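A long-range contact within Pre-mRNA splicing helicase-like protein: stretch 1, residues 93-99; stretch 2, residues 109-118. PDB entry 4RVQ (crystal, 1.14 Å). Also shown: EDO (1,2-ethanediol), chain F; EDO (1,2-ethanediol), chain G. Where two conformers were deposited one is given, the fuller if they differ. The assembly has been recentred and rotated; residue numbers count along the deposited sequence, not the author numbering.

Stretch 1 93-99: VWLTRLA
Stretch 2, residues 109-118: TIEREMASEG

The strongest link between the two stretches is a salt bridge between R97 and E113. R97 NH1 donates a hydrogen bond to E113 OE1 at 2.8 Å, with an N-H...O angle of 148°, and the carboxylate oxygen lies at the edge of the guanidinium, near its plane, where the N-H bonds point. A water closes a second path beside the first: it accepts from R97 NH2 at 2.8 Å and donates to E113 OE2 at 2.6 Å, so both carboxylate oxygens are engaged. Arginine suits this place because its long chain, with chi1 to chi3 all t (-171°, -179°, 168°) and chi4 at -156°, spans the gap between the helices. E113 meets it with chi1 m (-69°), chi2 t (179°) and chi3 near -6°; its carboxylate suits the place by offering one oxygen to R97 NH1 and the other to the water. A probable crystallisation additive, the ethanediol of chain F, takes a weak hydrogen bond from R97 NH1 to its O1 at 2.9 Å.

These side chains stand on two nearly antiparallel helices, 93-99 and 109-116, both of which begin earlier in the chain. Their axes approach to 10.2 Å, with a signed crossing angle of -165°. The register pairs L98 with I110, CA to CA 6.4 Å, and W94 with M114, CA to CA 7.3 Å; one helical turn forward in the first stretch therefore matches one turn back in the second. Helical phi/psi near -63/-44 and i to i+4 hydrogen bonds, such as L98 N to W94 O at 2.9 Å and M114 N to I110 O at 2.8 Å, hold this frame. S116, chi1 p (82°), turns its OG back to E113 O at 2.7 Å. E117 is the first residue to leave helical angles, at -89/6, and G118 follows at 83/19, where a CB would jam against the preceding carbonyl oxygen.

Beside the polar bridge lies the apolar packing. I110, chi1 m and chi2 t, points its CA-to-CB bond toward the first helix and serves several neighbours: its CG1 lies over one face of the R97 guanidinium, 3.6 Å from R97 CZ, while its CG2 is 3.9 Å from both L98 CD1 and W94 CE3. A branched aliphatic chain can thus meet a flat cation, a leucine and an indole together. L98, chi1 t and chi2 p, points toward the second helix and is buried, a place for an apolar chain; besides CD1 against I110, it sets CD2 4.3 Å from M114 SD.

W94, chi1 m (-73°) and chi2 102°, spreads its broad ring along the second helix. Its CE3 is 3.5 Å from M114 CG, its CH2 3.5 Å from E113 OE1 at the ring edge, and its CZ2 4.1 Å from E117 CG. W94 NE1 donates to O1 of the chain G ethanediol, another probable additive, at 3.2 Å. The CA-to-CB bond of M114 (m, t, p: -73°, 176°, 72°) points sideways, yet its flexible thioether reaches L95, whose CD2 lies 4.3 Å from M114 CE. The CA-to-CB bond of L95 points away, but with chi1 m (-64°) and chi2 t (170°) its end comes nearer.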

ATOM      1  N   VAL A  93      -0.094   3.622   1.499  1.00  6.01           N
ATOM      2  CA  VAL A  93       0.568   4.907   1.398  0.78  6.06           C
ATOM      3  C   VAL A  93       0.920   5.417   2.798  1.00  6.24           C
ATOM      4  O   VAL A  93       2.064   5.816   3.072  1.00  6.94           O
ATOM      5  CB  VAL A  93      -0.332   5.925   0.647  0.78  8.48           C
ATOM      6  CG1 VAL A  93       0.202   7.299   0.784  0.78  9.45           C
ATOM      7  CG2 VAL A  93      -0.479   5.548  -0.840  0.78  9.23           C
ATOM      8  N   TRP A  94      -0.074   5.491   3.681  1.00  5.88           N
ATOM      9  CA  TRP A  94       0.132   6.108   4.963  1.00  5.60           C
ATOM     10  C   TRP A  94       0.978   5.288   5.899  1.00  5.90           C
ATOM     11  O   TRP A  94       1.808   5.836   6.640  1.00  6.79           O
ATOM     12  CB  TRP A  94      -1.209   6.489   5.601  1.00  5.68           C
ATOM     13  CG  TRP A  94      -1.825   7.669   4.906  1.00  6.18           C
ATOM     14  CD1 TRP A  94      -2.834   7.676   3.999  1.00  7.17           C
ATOM     15  CD2 TRP A  94      -1.460   9.023   5.095  1.00  7.09           C
ATOM     16  NE1 TRP A  94      -3.115   8.937   3.618  1.00  8.86           N
ATOM     17  CE2 TRP A  94      -2.286   9.805   4.265  1.00  8.61           C
ATOM     18  CE3 TRP A  94      -0.518   9.664   5.895  1.00  8.68           C
ATOM     19  CZ2 TRP A  94      -2.186  11.176   4.218  1.00 11.15           C
ATOM     20  CZ3 TRP A  94      -0.419  11.040   5.846  1.00 10.88           C
ATOM     21  CH2 TRP A  94      -1.229  11.786   4.996  1.00 11.96           C
ATOM     22  N   LEU A  95       0.756   3.985   5.979  1.00  5.79           N
ATOM     23  CA  LEU A  95       1.526   3.167   6.877  1.00  5.81           C
ATOM     24  C   LEU A  95       2.971   2.987   6.435  1.00  5.84           C
ATOM     25  O   LEU A  95       3.852   2.836   7.286  1.00  6.35           O
ATOM     26  CB  LEU A  95       0.871   1.827   7.145  1.00  6.84           C
ATOM     27  CG  LEU A  95      -0.475   1.876   7.860  1.00  6.22           C
ATOM     28  CD1 LEU A  95      -1.138   0.534   7.869  1.00  8.19           C
ATOM     29  CD2 LEU A  95      -0.320   2.489   9.243  1.00  9.20           C
ATOM     30  N   THR A  96       3.235   2.996   5.127  1.00  6.31           N
ATOM     31  CA  THR A  96       4.617   2.982   4.663  1.00  5.56           C
ATOM     32  C   THR A  96       5.322   4.259   5.147  1.00  6.46           C
ATOM     33  O   THR A  96       6.445   4.232   5.658  1.00  7.42           O
ATOM     34  CB  THR A  96       4.704   2.830   3.149  1.00  5.96           C
ATOM     35  OG1 THR A  96       4.131   1.565   2.784  1.00  6.52           O
ATOM     36  CG2 THR A  96       6.125   2.884   2.674  1.00  6.07           C
ATOM     37  N   ARG A  97       4.680   5.409   4.943  1.00  6.39           N
ATOM     38  CA  ARG A  97       5.234   6.662   5.379  1.00  7.11           C
ATOM     39  C   ARG A  97       5.449   6.662   6.895  1.00  6.49           C
ATOM     40  O   ARG A  97       6.513   7.066   7.393  1.00  7.44           O
ATOM     41  CB  ARG A  97       4.338   7.825   4.960  1.00  8.58           C
ATOM     42  CG  ARG A  97       4.982   9.159   5.214  1.00 11.78           C
ATOM     43  CD  ARG A  97       4.077  10.338   4.808  1.00 12.23           C
ATOM     44  NE  ARG A  97       4.633  11.573   5.334  1.00 13.06           N
ATOM     45  CZ  ARG A  97       3.942  12.677   5.577  1.00 12.86           C
ATOM     46  NH1 ARG A  97       2.681  12.741   5.241  1.00 14.52           N
ATOM     47  NH2 ARG A  97       4.521  13.713   6.161  1.00 17.30           N
ATOM     48  N   LEU A  98       4.450   6.249   7.637  1.00  6.60           N
ATOM     49  CA  LEU A  98       4.552   6.237   9.098  1.00  6.93           C
ATOM     50  C   LEU A  98       5.660   5.307   9.566  1.00  6.90           C
ATOM     51  O   LEU A  98       6.439   5.653  10.479  1.00  8.01           O
ATOM     52  CB  LEU A  98       3.198   5.897   9.731  1.00  6.69           C
ATOM     53  CG  LEU A  98       3.124   5.939  11.258  1.00  6.77           C
ATOM     54  CD1 LEU A  98       3.520   7.282  11.814  1.00  8.16           C
ATOM     55  CD2 LEU A  98       1.727   5.556  11.700  1.00  8.38           C
ATOM     56  N   ALA A  99       5.755   4.129   8.969  1.00  6.98           N
ATOM     57  CA  ALA A  99       6.787   3.168   9.385  1.00  7.70           C
ATOM     58  C   ALA A  99       8.179   3.723   9.186  1.00  7.55           C
ATOM     59  O   ALA A  99       9.121   3.296   9.857  1.00  9.66           O
ATOM     60  CB  ALA A  99       6.640   1.858   8.635  1.00  8.55           C
ATOM     61  N   THR A 109       3.050  14.401  13.085  1.00  7.78           N
ATOM     62  CA  THR A 109       2.501  15.045  11.919  1.00  7.96           C
ATOM     63  C   THR A 109       1.696  14.050  11.070  1.00  7.24           C
ATOM     64  O   THR A 109       0.571  14.337  10.635  1.00  8.12           O
ATOM     65  CB  THR A 109       3.626  15.666  11.099  1.00  9.93           C
ATOM     66  OG1 THR A 109       4.175  16.753  11.846  1.00 12.14           O
ATOM     67  CG2 THR A 109       3.135  16.172   9.783  1.00 13.12           C
ATOM     68  N   ILE A 110       2.284  12.885  10.830  1.00  6.89           N
ATOM     69  CA  ILE A 110       1.628  11.857  10.023  1.00  7.20           C
ATOM     70  C   ILE A 110       0.349  11.358  10.690  1.00  6.51           C
ATOM     71  O   ILE A 110      -0.689  11.202  10.038  1.00  7.26           O
ATOM     72  CB  ILE A 110       2.584  10.678   9.699  1.00  6.45           C
ATOM     73  CG1 ILE A 110       3.739  11.196   8.801  1.00  8.18           C
ATOM     74  CG2 ILE A 110       1.829   9.555   9.069  1.00  7.72           C
ATOM     75  CD1 ILE A 110       4.946  10.272   8.744  1.00  9.07           C
ATOM     76  N   GLU A 111       0.408  11.116  11.986  1.00  7.11           N
ATOM     77  CA  GLU A 111      -0.762  10.647  12.711  1.00  7.49           C
ATOM     78  C   GLU A 111      -1.884  11.678  12.671  1.00  7.22           C
ATOM     79  O   GLU A 111      -3.074  11.299  12.511  1.00  8.01           O
ATOM     80  CB  GLU A 111      -0.358  10.284  14.147  1.00  7.02           C
ATOM     81  CG  GLU A 111       0.527   9.067  14.200  1.00  7.07           C
ATOM     82  CD  GLU A 111       1.302   8.848  15.488  1.00  7.47           C
ATOM     83  OE1 GLU A 111       1.285   9.681  16.406  1.00  9.26           O
ATOM     84  OE2 GLU A 111       1.957   7.784  15.584  1.00  9.01           O
ATOM     85  N   ARG A 112      -1.565  12.955  12.835  1.00  7.09           N
ATOM     86  CA  ARG A 112      -2.579  13.992  12.739  1.00  7.11           C
ATOM     87  C   ARG A 112      -3.152  14.047  11.329  1.00  7.07           C
ATOM     88  O   ARG A 112      -4.388  14.165  11.166  1.00  8.12           O
ATOM     89  CB  ARG A 112      -2.009  15.349  13.105  1.00  8.60           C
ATOM     90  CG  ARG A 112      -1.627  15.520  14.531  1.00 10.73           C
ATOM     91  CD  ARG A 112      -1.131  16.933  14.722  1.00 15.69           C
ATOM     92  NE  ARG A 112      -0.937  17.267  16.101  1.00 17.45           N
ATOM     93  CZ  ARG A 112      -1.395  18.372  16.683  1.00 15.55           C
ATOM     94  NH1 ARG A 112      -2.044  19.311  15.985  1.00 18.17           N
ATOM     95  NH2 ARG A 112      -1.150  18.557  17.959  1.00 19.42           N
ATOM     96  N   GLU A 113      -2.294  13.955  10.313  1.00  7.76           N
ATOM     97  CA  GLU A 113      -2.787  13.988   8.939  1.00  7.90           C
ATOM     98  C   GLU A 113      -3.694  12.809   8.641  1.00  6.89           C
ATOM     99  O   GLU A 113      -4.741  12.984   7.992  1.00  8.11           O
ATOM    100  CB  GLU A 113      -1.618  14.034   7.940  1.00  9.02           C
ATOM    101  CG  GLU A 113      -0.860  15.366   7.967  1.00 12.13           C
ATOM    102  CD  GLU A 113       0.329  15.430   7.003  1.00 15.00           C
ATOM    103  OE1 GLU A 113       0.683  14.425   6.366  1.00 18.60           O
ATOM    104  OE2 GLU A 113       0.944  16.534   6.886  0.76 13.39           O
ATOM    105  N   MET A 114      -3.337  11.631   9.112  1.00  6.76           N
ATOM    106  CA  MET A 114      -4.198  10.483   8.934  1.00  7.00           C
ATOM    107  C   MET A 114      -5.555  10.716   9.562  1.00  6.92           C
ATOM    108  O   MET A 114      -6.579  10.417   8.953  1.00  7.39           O
ATOM    109  CB  MET A 114      -3.530   9.241   9.513  1.00  6.69           C
ATOM    110  CG  MET A 114      -2.364   8.715   8.675  1.00  7.20           C
ATOM    111  SD  MET A 114      -1.462   7.337   9.363  1.00  7.68           S
ATOM    112  CE  MET A 114      -2.661   6.075   9.145  1.00  8.49           C
ATOM    113  N   ALA A 115      -5.606  11.225  10.794  1.00  7.08           N
ATOM    114  CA  ALA A 115      -6.886  11.496  11.448  1.00  7.37           C
ATOM    115  C   ALA A 115      -7.681  12.492  10.588  1.00  7.56           C
ATOM    116  O   ALA A 115      -8.896  12.346  10.434  1.00  8.22           O
ATOM    117  CB  ALA A 115      -6.672  12.060  12.862  1.00  8.36           C
ATOM    118  N   SER A 116      -7.019  13.520  10.053  1.00  7.20           N
ATOM    119  CA  SER A 116      -7.700  14.541   9.259  0.70  8.07           C
ATOM    120  C   SER A 116      -8.288  13.956   7.975  1.00  8.52           C
ATOM    121  O   SER A 116      -9.269  14.507   7.443  1.00 10.61           O
ATOM    122  CB  SER A 116      -6.743  15.675   8.891  0.70  9.05           C
ATOM    123  OG  SER A 116      -5.935  15.371   7.771  0.70  9.42           O
ATOM    124  N   GLU A 117      -7.711  12.870   7.478  1.00  8.10           N
ATOM    125  CA  GLU A 117      -8.161  12.189   6.279  0.51 10.15           C
ATOM    126  C   GLU A 117      -9.223  11.122   6.553  1.00  8.56           C
ATOM    127  O   GLU A 117      -9.607  10.424   5.638  1.00 11.45           O
ATOM    128  CB  GLU A 117      -6.968  11.532   5.598  0.51 12.45           C
ATOM    129  CG  GLU A 117      -5.951  12.496   5.039  0.51 17.55           C
ATOM    130  CD  GLU A 117      -6.395  13.169   3.767  0.51 20.69           C
ATOM    131  OE1 GLU A 117      -7.602  13.148   3.443  0.51 20.01           O
ATOM    132  OE2 GLU A 117      -5.522  13.731   3.082  0.51 23.36           O
ATOM    133  N   GLY A 118      -9.693  11.015   7.794  1.00  8.41           N
ATOM    134  CA  GLY A 118     -10.698  10.025   8.119  1.00  8.90           C
ATOM    135  C   GLY A 118     -10.137   8.636   8.392  1.00  8.23           C
ATOM    136  O   GLY A 118     -10.868   7.643   8.313  1.00  9.77           O
TER
HETATM  137  C1  EDO F 505       0.901  10.516   2.445  0.77 12.44           C
HETATM  138  O1  EDO F 505       1.686  11.650   2.735  0.77 15.01           O
HETATM  139  C2  EDO F 505      -0.050  10.831   1.304  0.77 20.42           C
HETATM  140  O2  EDO F 505       0.748  11.011   0.126  0.77 25.21           O
HETATM  141  C1  EDO G 506      -4.571   9.252  -0.206  0.58 37.03           C
HETATM  142  O1  EDO G 506      -4.238  10.132   0.877  0.58 37.03           O
HETATM  143  C2  EDO G 506      -3.857   7.924   0.017  0.58 34.24           C
HETATM  144  O2  EDO G 506      -4.552   6.866  -0.649  0.58 35.52           O
HETATM  145  O   HOH W   1       3.388  16.284   5.918  1.00 17.93           O